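Local atomic coordinates of glyoxylate-induced Protein (Pseudomonas aeruginosa, PDB entry 1SQ4), a protein that is of uncertain function but, as a double-barrelled cupin, may act as a ureidoglycine aminohydrolase, an enzyme of purine breakdown. Residues L46-I57 with Q70-S81. Sequence-based numbering, arbitrary orientation.
Sequences LPFWDNMRMWVI and QYIVELAPNGGS
Glu74 holds Arg53 through its carboxylate: OE2 accepts from Arg53 NH1 at 2.6 Å on its syn side, while OE1 adds a weak bond to the same nitrogen and is also hydrogen-bonded to His135. The two side chains run alongside each other in the same direction, yet guanidinium and carboxylate stand nearly perpendicular (86°), so the salt bridge is not the coplanar, two-nitrogen kind. With CG wedged between its backbone N and carbonyl carbon (chi1 64°) and a bend at chi3, Arg53 brings NH1 to the carboxylate, and Asp40 takes NH2. One guanidinium face lies near Trp55 CZ2, whose ring also passes Glu74 OE2 on this side of the sheet.

Along the backbone, the strands pair antiparallel, Arg53 with Glu74 and Trp55 with Ile72 as hydrogen-bonded pairs; Glu74 N reaches Arg53 O at 2.7 Å. The face that carries Met52, Met54 and Tyr71 is mainly apolar. Here the methyl CE of Met54, a selenomethionine, sits over the centre of the Tyr71 ring, 3.4 Å from its centroid, with SE oblique to it in a Met-aromatic contact. The Tyr71 hydroxyl bonds to His269 and Met270 of the second subunit. Met52, also selenomethionine, lays CG against Val73 CG1 and Leu75 CD2.

Both segments turn a corner, at Asn51 and at Pro77-Asn78, and on the far side of the bend Asp50 and Gly80 exchange two backbone hydrogen bonds. Ser81 OG donates to Phe48 O at 2.8 Å and is also hydrogen-bonded to the backbone N of Lys83. Ser81 CB sits over the five-membered ring of Trp49 in a CH-pi contact, and the opposite face of that ring meets Met52 CE. The antiparallel hairpin of 52-57 and 69-76, with 52-57 the outermost strand of its sheet within this chain, belongs to the first cupin (jelly-roll) barrel, consistent with the double-barrel fold.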
loop_
_atom_site.group_PDB
_atom_site.type_symbol
_atom_site.label_atom_id
_atom_site.label_comp_id
_atom_site.label_asym_id
_atom_site.label_seq_id
_atom_site.Cartn_x
_atom_site.Cartn_y
_atom_site.Cartn_z
ATOM N N LEU A 46 -19.579 36.054 4.503
ATOM C CA LEU A 46 -18.635 37.143 4.668
ATOM C C LEU A 46 -19.335 38.394 5.197
ATOM O O LEU A 46 -20.516 38.632 4.931
ATOM C CB LEU A 46 -17.917 37.450 3.347
ATOM C CG LEU A 46 -16.955 36.385 2.811
ATOM C CD1 LEU A 46 -16.500 36.778 1.406
ATOM C CD2 LEU A 46 -15.738 36.215 3.752
ATOM N N PRO A 47 -18.614 39.206 5.979
ATOM C CA PRO A 47 -19.188 40.428 6.536
ATOM C C PRO A 47 -19.579 41.374 5.445
ATOM O O PRO A 47 -18.939 41.421 4.396
ATOM C CB PRO A 47 -18.047 41.008 7.357
ATOM C CG PRO A 47 -17.338 39.813 7.834
ATOM C CD PRO A 47 -17.302 38.930 6.584
ATOM N N PHE A 48 -20.636 42.129 5.698
ATOM C CA PHE A 48 -21.073 43.127 4.749
ATOM C C PHE A 48 -21.675 42.556 3.463
ATOM O O PHE A 48 -21.678 43.218 2.423
ATOM C CB PHE A 48 -19.879 44.035 4.427
ATOM C CG PHE A 48 -19.144 44.536 5.655
ATOM C CD1 PHE A 48 -19.825 45.243 6.652
ATOM C CD2 PHE A 48 -17.775 44.316 5.819
ATOM C CE1 PHE A 48 -19.156 45.733 7.776
ATOM C CE2 PHE A 48 -17.100 44.805 6.944
ATOM C CZ PHE A 48 -17.794 45.513 7.929
ATOM N N TRP A 49 -22.179 41.329 3.507
ATOM C CA TRP A 49 -22.793 40.772 2.307
ATOM C C TRP A 49 -24.263 40.453 2.539
ATOM O O TRP A 49 -24.612 39.743 3.482
ATOM C CB TRP A 49 -22.052 39.514 1.832
ATOM C CG TRP A 49 -20.731 39.781 1.139
ATOM C CD1 TRP A 49 -19.534 40.063 1.732
ATOM C CD2 TRP A 49 -20.487 39.779 -0.274
ATOM N NE1 TRP A 49 -18.557 40.235 0.773
ATOM C CE2 TRP A 49 -19.118 40.067 -0.466
ATOM C CE3 TRP A 49 -21.295 39.563 -1.397
ATOM C CZ2 TRP A 49 -18.532 40.144 -1.737
ATOM C CZ3 TRP A 49 -20.713 39.640 -2.669
ATOM C CH2 TRP A 49 -19.341 39.930 -2.823
ATOM N N ASP A 50 -25.119 40.994 1.676
ATOM C CA ASP A 50 -26.556 40.766 1.771
ATOM C C ASP A 50 -26.977 39.650 0.836
ATOM O O ASP A 50 -26.563 39.605 -0.324
ATOM C CB ASP A 50 -27.332 42.029 1.394
ATOM C CG ASP A 50 -26.689 43.284 1.930
ATOM O OD1 ASP A 50 -26.578 43.403 3.173
ATOM O OD2 ASP A 50 -26.294 44.145 1.109
ATOM N N ASN A 51 -27.814 38.762 1.360
ATOM C CA ASN A 51 -28.346 37.627 0.619
ATOM C C ASN A 51 -27.283 36.854 -0.131
ATOM O O ASN A 51 -27.423 36.574 -1.316
ATOM C CB ASN A 51 -29.434 38.106 -0.345
ATOM C CG ASN A 51 -30.539 38.850 0.372
ATOM O OD1 ASN A 51 -30.996 38.419 1.435
ATOM N ND2 ASN A 51 -30.980 39.967 -0.199
HETATM N N MSE A 52 -26.230 36.482 0.578
HETATM C CA MSE A 52 -25.135 35.760 -0.038
HETATM C C MSE A 52 -24.758 34.455 0.654
HETATM O O MSE A 52 -24.743 34.363 1.881
HETATM C CB MSE A 52 -23.918 36.675 -0.091
HETATM C CG MSE A 52 -22.692 36.086 -0.790
HETATM SE SE MSE A 52 -21.543 34.944 0.252
HETATM C CE MSE A 52 -20.083 36.194 0.601
ATOM N N ARG A 53 -24.446 33.447 -0.149
ATOM C CA ARG A 53 -24.012 32.151 0.352
ATOM C C ARG A 53 -22.920 31.726 -0.644
ATOM O O ARG A 53 -23.041 31.988 -1.840
ATOM C CB ARG A 53 -25.184 31.160 0.361
ATOM C CG ARG A 53 -25.739 30.832 -1.033
ATOM C CD ARG A 53 -27.145 30.203 -1.021
ATOM N NE ARG A 53 -27.233 28.975 -0.223
ATOM C CZ ARG A 53 -27.566 27.772 -0.697
ATOM N NH1 ARG A 53 -27.854 27.587 -1.988
ATOM N NH2 ARG A 53 -27.618 26.745 0.139
HETATM N N MSE A 54 -21.851 31.103 -0.159
HETATM C CA MSE A 54 -20.769 30.683 -1.043
HETATM C C MSE A 54 -20.134 29.367 -0.623
HETATM O O MSE A 54 -20.152 28.983 0.546
HETATM C CB MSE A 54 -19.672 31.754 -1.104
HETATM C CG MSE A 54 -18.954 31.988 0.217
HETATM SE SE MSE A 54 -17.626 33.417 0.195
HETATM C CE MSE A 54 -16.201 32.576 1.222
ATOM N N TRP A 55 -19.559 28.694 -1.604
ATOM C CA TRP A 55 -18.887 27.444 -1.383
ATOM C C TRP A 55 -17.413 27.742 -1.445
ATOM O O TRP A 55 -16.940 28.298 -2.436
ATOM C CB TRP A 55 -19.304 26.454 -2.457
ATOM C CG TRP A 55 -20.602 25.843 -2.104
ATOM C CD1 TRP A 55 -20.812 24.873 -1.168
ATOM C CD2 TRP A 55 -21.896 26.206 -2.602
ATOM N NE1 TRP A 55 -22.152 24.607 -1.050
ATOM C CE2 TRP A 55 -22.842 25.412 -1.921
ATOM C CE3 TRP A 55 -22.349 27.126 -3.552
ATOM C CZ2 TRP A 55 -24.219 25.506 -2.163
ATOM C CZ3 TRP A 55 -23.717 27.222 -3.793
ATOM C CH2 TRP A 55 -24.635 26.415 -3.100
ATOM N N VAL A 56 -16.690 27.414 -0.375
ATOM C CA VAL A 56 -15.255 27.679 -0.328
ATOM C C VAL A 56 -14.470 26.510 -0.897
ATOM O O VAL A 56 -14.871 25.352 -0.780
ATOM C CB VAL A 56 -14.752 27.953 1.122
ATOM C CG1 VAL A 56 -13.287 28.346 1.084
ATOM C CG2 VAL A 56 -15.555 29.066 1.772
ATOM N N ILE A 57 -13.350 26.826 -1.529
ATOM C CA ILE A 57 -12.484 25.813 -2.109
ATOM C C ILE A 57 -11.059 26.335 -2.035
ATOM O O ILE A 57 -10.564 26.969 -2.958
ATOM C CB ILE A 57 -12.872 25.513 -3.574
ATOM C CG1 ILE A 57 -11.744 24.776 -4.292
ATOM C CG2 ILE A 57 -13.130 26.793 -4.304
ATOM C CD1 ILE A 57 -11.341 23.496 -3.628
ATOM N N GLN A 70 -10.527 30.454 -3.637
ATOM C CA GLN A 70 -11.586 30.446 -4.627
ATOM C C GLN A 70 -12.927 30.287 -3.932
ATOM O O GLN A 70 -13.065 29.476 -3.018
ATOM C CB GLN A 70 -11.352 29.295 -5.603
ATOM C CG GLN A 70 -12.485 29.033 -6.565
ATOM C CD GLN A 70 -12.219 27.832 -7.465
ATOM O OE1 GLN A 70 -11.389 26.968 -7.148
ATOM N NE2 GLN A 70 -12.933 27.763 -8.586
ATOM N N TYR A 71 -13.911 31.075 -4.339
ATOM C CA TYR A 71 -15.237 30.945 -3.750
ATOM C C TYR A 71 -16.254 30.851 -4.882
ATOM O O TYR A 71 -16.010 31.335 -5.986
ATOM C CB TYR A 71 -15.612 32.161 -2.901
ATOM C CG TYR A 71 -14.577 32.692 -1.946
ATOM C CD1 TYR A 71 -13.722 31.842 -1.252
ATOM C CD2 TYR A 71 -14.533 34.052 -1.651
ATOM C CE1 TYR A 71 -12.856 32.334 -0.280
ATOM C CE2 TYR A 71 -13.672 34.549 -0.682
ATOM C CZ TYR A 71 -12.840 33.680 0.002
ATOM O OH TYR A 71 -12.022 34.149 0.998
ATOM N N ILE A 72 -17.389 30.221 -4.612
ATOM C CA ILE A 72 -18.439 30.134 -5.612
ATOM C C ILE A 72 -19.632 30.768 -4.914
ATOM O O ILE A 72 -20.323 30.139 -4.102
ATOM C CB ILE A 72 -18.729 28.670 -6.051
ATOM C CG1 ILE A 72 -17.512 28.091 -6.781
ATOM C CG2 ILE A 72 -19.889 28.636 -7.027
ATOM C CD1 ILE A 72 -17.693 26.661 -7.289
ATOM N N VAL A 73 -19.836 32.045 -5.226
ATOM C CA VAL A 73 -20.880 32.850 -4.616
ATOM C C VAL A 73 -22.244 32.844 -5.275
ATOM O O VAL A 73 -22.370 32.990 -6.477
ATOM C CB VAL A 73 -20.408 34.295 -4.490
ATOM C CG1 VAL A 73 -21.480 35.138 -3.836
ATOM C CG2 VAL A 73 -19.128 34.332 -3.682
ATOM N N GLU A 74 -23.267 32.689 -4.455
ATOM C CA GLU A 74 -24.631 32.678 -4.927
ATOM C C GLU A 74 -25.342 33.877 -4.318
ATOM O O GLU A 74 -25.492 33.981 -3.090
ATOM C CB GLU A 74 -25.317 31.375 -4.496
ATOM C CG GLU A 74 -26.826 31.324 -4.717
ATOM C CD GLU A 74 -27.480 30.071 -4.135
ATOM O OE1 GLU A 74 -28.704 30.082 -3.920
ATOM O OE2 GLU A 74 -26.787 29.065 -3.898
ATOM N N LEU A 75 -25.750 34.804 -5.172
ATOM C CA LEU A 75 -26.465 35.979 -4.697
ATOM C C LEU A 75 -27.921 35.852 -5.048
ATOM O O LEU A 75 -28.278 35.569 -6.190
ATOM C CB LEU A 75 -25.933 37.250 -5.339
ATOM C CG LEU A 75 -24.482 37.542 -5.031
ATOM C CD1 LEU A 75 -24.064 38.784 -5.793
ATOM C CD2 LEU A 75 -24.300 37.710 -3.534
ATOM N N ALA A 76 -28.759 36.062 -4.051
ATOM C CA ALA A 76 -30.185 36.009 -4.254
ATOM C C ALA A 76 -30.540 37.383 -4.776
ATOM O O ALA A 76 -29.726 38.310 -4.729
ATOM C CB ALA A 76 -30.891 35.755 -2.945
ATOM N N PRO A 77 -31.762 37.537 -5.287
ATOM C CA PRO A 77 -32.116 38.856 -5.791
ATOM C C PRO A 77 -31.815 39.929 -4.759
ATOM O O PRO A 77 -32.061 39.744 -3.565
ATOM C CB PRO A 77 -33.597 38.711 -6.087
ATOM C CG PRO A 77 -33.683 37.294 -6.563
ATOM C CD PRO A 77 -32.833 36.561 -5.546
ATOM N N ASN A 78 -31.250 41.036 -5.238
ATOM C CA ASN A 78 -30.913 42.188 -4.409
ATOM C C ASN A 78 -29.694 41.914 -3.531
ATOM O O ASN A 78 -29.343 42.726 -2.683
ATOM C CB ASN A 78 -32.128 42.571 -3.554
ATOM C CG ASN A 78 -32.017 43.960 -2.972
ATOM O OD1 ASN A 78 -31.938 44.945 -3.708
ATOM N ND2 ASN A 78 -32.007 44.053 -1.643
ATOM N N GLY A 79 -29.042 40.775 -3.753
ATOM C CA GLY A 79 -27.867 40.432 -2.973
ATOM C C GLY A 79 -26.588 41.085 -3.468
ATOM O O GLY A 79 -26.538 41.613 -4.581
ATOM N N GLY A 80 -25.546 41.042 -2.637
ATOM C CA GLY A 80 -24.270 41.638 -3.003
ATOM C C GLY A 80 -23.616 42.390 -1.853
ATOM O O GLY A 80 -23.854 42.067 -0.692
ATOM N N SER A 81 -22.807 43.401 -2.169
ATOM C CA SER A 81 -22.102 44.179 -1.146
ATOM C C SER A 81 -21.432 45.487 -1.615
ATOM O O SER A 81 -20.989 45.595 -2.760
ATOM C CB SER A 81 -21.028 43.307 -0.505
ATOM O OG SER A 81 -20.146 44.091 0.278
HETATM O O HOH W 1 -33.190 42.323 0.441
#